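Local coordinates for protein FMN-dependent nitronate monooxygenase (Shewanella oneidensis, PDB 5LSM) that probably oxidises propionate 3-nitronate with molecular oxygen, using bound FMN as cofactor, and so contributes to detoxification of this nitronate, at residues 180-185 against 295-300. Residues are numbered along the deposited sequence; the frame is centred on the assembly and turned at random.
With FMN (flavin mononucleotide), chain I.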
loop_
_atom_site.group_PDB
_atom_site.type_symbol
_atom_site.label_atom_id
_atom_site.label_comp_id
_atom_site.label_asym_id
_atom_site.label_seq_id
_atom_site.Cartn_x
_atom_site.Cartn_y
_atom_site.Cartn_z
ATOM N N GLY A 180 5.513 8.054 4.924
ATOM C CA GLY A 180 6.246 8.119 6.191
ATOM C C GLY A 180 5.472 8.840 7.288
ATOM O O GLY A 180 4.490 9.521 7.012
ATOM N N GLY A 181 5.901 8.655 8.536
ATOM C CA GLY A 181 5.286 9.321 9.675
ATOM C C GLY A 181 3.950 8.737 10.060
ATOM O O GLY A 181 3.596 7.660 9.651
ATOM N N HIS A 182 3.208 9.445 10.885
ATOM C CA HIS A 182 1.994 8.876 11.462
ATOM C C HIS A 182 0.932 8.717 10.397
ATOM O O HIS A 182 0.754 9.594 9.533
ATOM C CB HIS A 182 1.447 9.764 12.597
ATOM C CG HIS A 182 2.168 9.602 13.898
ATOM N ND1 HIS A 182 3.218 10.410 14.271
ATOM C CD2 HIS A 182 1.940 8.778 14.948
ATOM C CE1 HIS A 182 3.656 10.046 15.464
ATOM N NE2 HIS A 182 2.891 9.062 15.901
ATOM N N ARG A 183 0.185 7.624 10.497
ATOM C CA ARG A 183 -1.105 7.557 9.879
ATOM C C ARG A 183 -2.006 8.640 10.500
ATOM O O ARG A 183 -2.070 8.779 11.727
ATOM C CB ARG A 183 -1.720 6.169 10.076
ATOM C CG ARG A 183 -0.837 4.994 9.654
ATOM C CD ARG A 183 -0.309 5.158 8.232
ATOM N NE ARG A 183 -1.392 5.136 7.258
ATOM C CZ ARG A 183 -1.374 5.739 6.070
ATOM N NH1 ARG A 183 -0.316 6.441 5.664
ATOM N NH2 ARG A 183 -2.418 5.597 5.258
ATOM N N GLY A 184 -2.688 9.403 9.642
ATOM C CA GLY A 184 -3.528 10.502 10.058
ATOM C C GLY A 184 -4.993 10.113 10.147
ATOM O O GLY A 184 -5.870 10.982 10.064
ATOM N N HIS A 185 -5.254 8.816 10.355
ATOM C CA HIS A 185 -6.624 8.286 10.498
ATOM C C HIS A 185 -7.319 8.734 11.776
ATOM O O HIS A 185 -6.683 9.115 12.738
ATOM C CB HIS A 185 -6.622 6.761 10.451
ATOM C CG HIS A 185 -5.983 6.121 11.638
ATOM N ND1 HIS A 185 -4.648 5.799 11.678
ATOM C CD2 HIS A 185 -6.488 5.761 12.839
ATOM C CE1 HIS A 185 -4.365 5.223 12.829
ATOM N NE2 HIS A 185 -5.457 5.219 13.568
ATOM N N PRO A 295 0.989 2.628 25.688
ATOM C CA PRO A 295 -0.031 3.596 26.055
ATOM C C PRO A 295 -0.524 4.463 24.894
ATOM O O PRO A 295 0.180 4.658 23.892
ATOM C CB PRO A 295 0.656 4.465 27.121
ATOM C CG PRO A 295 2.105 4.141 27.044
ATOM C CD PRO A 295 2.202 2.757 26.517
ATOM N N ASP A 296 -1.700 5.048 25.085
ATOM C CA ASP A 296 -2.299 5.901 24.082
ATOM C C ASP A 296 -1.412 7.098 23.741
ATOM O O ASP A 296 -0.633 7.565 24.560
ATOM C CB ASP A 296 -3.670 6.378 24.542
ATOM C CG ASP A 296 -4.685 5.259 24.598
ATOM O OD1 ASP A 296 -4.469 4.227 23.927
ATOM O OD2 ASP A 296 -5.701 5.421 25.313
ATOM N N PHE A 297 -1.483 7.495 22.476
ATOM C CA PHE A 297 -0.829 8.678 21.942
ATOM C C PHE A 297 -1.243 9.959 22.693
ATOM O O PHE A 297 -2.433 10.196 22.884
ATOM C CB PHE A 297 -1.214 8.782 20.458
ATOM C CG PHE A 297 -0.625 9.946 19.758
ATOM C CD1 PHE A 297 0.680 9.896 19.291
ATOM C CD2 PHE A 297 -1.361 11.112 19.588
ATOM C CE1 PHE A 297 1.254 10.992 18.673
ATOM C CE2 PHE A 297 -0.810 12.207 18.941
ATOM C CZ PHE A 297 0.502 12.144 18.480
ATOM N N PRO A 298 -0.267 10.813 23.077
ATOM C CA PRO A 298 1.172 10.724 22.820
ATOM C C PRO A 298 2.030 10.242 24.003
ATOM O O PRO A 298 3.210 10.602 24.094
ATOM C CB PRO A 298 1.539 12.172 22.490
ATOM C CG PRO A 298 0.649 12.957 23.379
ATOM C CD PRO A 298 -0.646 12.189 23.448
ATOM N N LEU A 299 1.488 9.377 24.848
ATOM C CA LEU A 299 2.133 9.108 26.126
ATOM C C LEU A 299 3.423 8.293 25.986
ATOM O O LEU A 299 4.388 8.548 26.692
ATOM C CB LEU A 299 1.152 8.455 27.094
ATOM C CG LEU A 299 -0.051 9.358 27.372
ATOM C CD1 LEU A 299 -1.126 8.654 28.171
ATOM C CD2 LEU A 299 0.373 10.664 28.042
ATOM N N ALA A 300 3.494 7.447 24.968
ATOM C CA ALA A 300 4.540 6.424 24.889
ATOM C C ALA A 300 5.942 6.980 24.640
ATOM O O ALA A 300 6.927 6.326 24.974
ATOM C CB ALA A 300 4.192 5.399 23.822
HETATM N N1 FMN I . 2.233 14.968 8.822
HETATM C C2 FMN I . 1.677 15.906 9.641
HETATM O O2 FMN I . 0.483 16.252 9.459
HETATM N N3 FMN I . 2.358 16.464 10.664
HETATM C C4 FMN I . 3.632 16.134 10.927
HETATM O O4 FMN I . 4.257 16.640 11.876
HETATM C C4A FMN I . 4.286 15.116 10.082
HETATM N N5 FMN I . 5.561 14.778 10.287
HETATM C C5A FMN I . 6.193 13.906 9.483
HETATM C C6 FMN I . 7.531 13.628 9.752
HETATM C C7 FMN I . 8.240 12.753 8.955
HETATM C C7M FMN I . 9.677 12.467 9.308
HETATM C C8 FMN I . 7.558 12.098 7.801
HETATM C C8M FMN I . 8.332 11.128 6.936
HETATM C C9 FMN I . 6.209 12.371 7.530
HETATM C C9A FMN I . 5.484 13.262 8.338
HETATM N N10 FMN I . 4.121 13.624 8.095
HETATM C C10 FMN I . 3.506 14.541 8.975
HETATM C "C1'" FMN I . 3.318 13.026 7.014
HETATM C "C2'" FMN I . 3.462 13.799 5.714
HETATM O "O2'" FMN I . 2.612 14.959 5.765
HETATM C "C3'" FMN I . 3.084 12.928 4.507
HETATM O "O3'" FMN I . 1.851 12.249 4.771
HETATM C "C4'" FMN I . 4.118 11.855 4.160
HETATM O "O4'" FMN I . 5.470 12.279 4.372
HETATM C "C5'" FMN I . 3.910 11.452 2.709
HETATM O "O5'" FMN I . 4.708 10.323 2.360
HETATM P P FMN I . 6.248 10.421 1.904
HETATM O O1P FMN I . 6.421 11.720 1.149
HETATM O O2P FMN I . 6.413 9.192 1.048
HETATM O O3P FMN I . 6.959 10.382 3.210
#
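The rings of H182 and F297 alone join the two segments, while the backbones stay well apart, with the CA atoms of these residues 10.9 Å from each other. They form an offset edge-to-face aromatic pair in which F297 turns its edge toward the face of H182; the centroids are 5.3 Å apart and the planes are inclined at 67°. The closest atoms are H182 NE2 and F297 CE1, at 3.8 Å. The two side chains span the gap: CG of F297 is anti to the backbone N (chi1 180°), carrying the phenyl ring out of its loop, whereas CG of H182 lies beside its backbone N and the CA-CB bond points toward the loop, which presents the imidazole to F297.

The histidine ring also has polar partners. Its NE2 hydrogen-bonds S272 OG, a protein partner that should restrain the imidazole; ND1 bonds to a glycerol, probably from the crystallisation liquor.

On the F297 side, the cis peptide bond before P298 folds the proline back onto the phenyl ring, where P298 CB sits 3.9 Å above the plane, over its centre. The backbone bond from L299 N to D296 O (2.8 Å) closes a type VI turn around this cis-proline, and H73 adds a further edge-to-face partner for F297.

FMN is met by the first two residues, G180 and G181. G180 N donates to phosphate oxygen O3P of FMN (3.2 Å, 155° at the hydrogen), and G181 N lies 3.8 Å from the ring methyl C8M. The short strand 181-182 pairs antiparallel with 276-279 (G181 with R277), in a small sheet distinct from the parallel barrel sheet of the TIM-barrel fold. The arrangement thus links a cis-proline surface loop, through one aromatic pair, to the glycine-glycine-histidine segment bordering the FMN site of this class I nitronate monooxygenase.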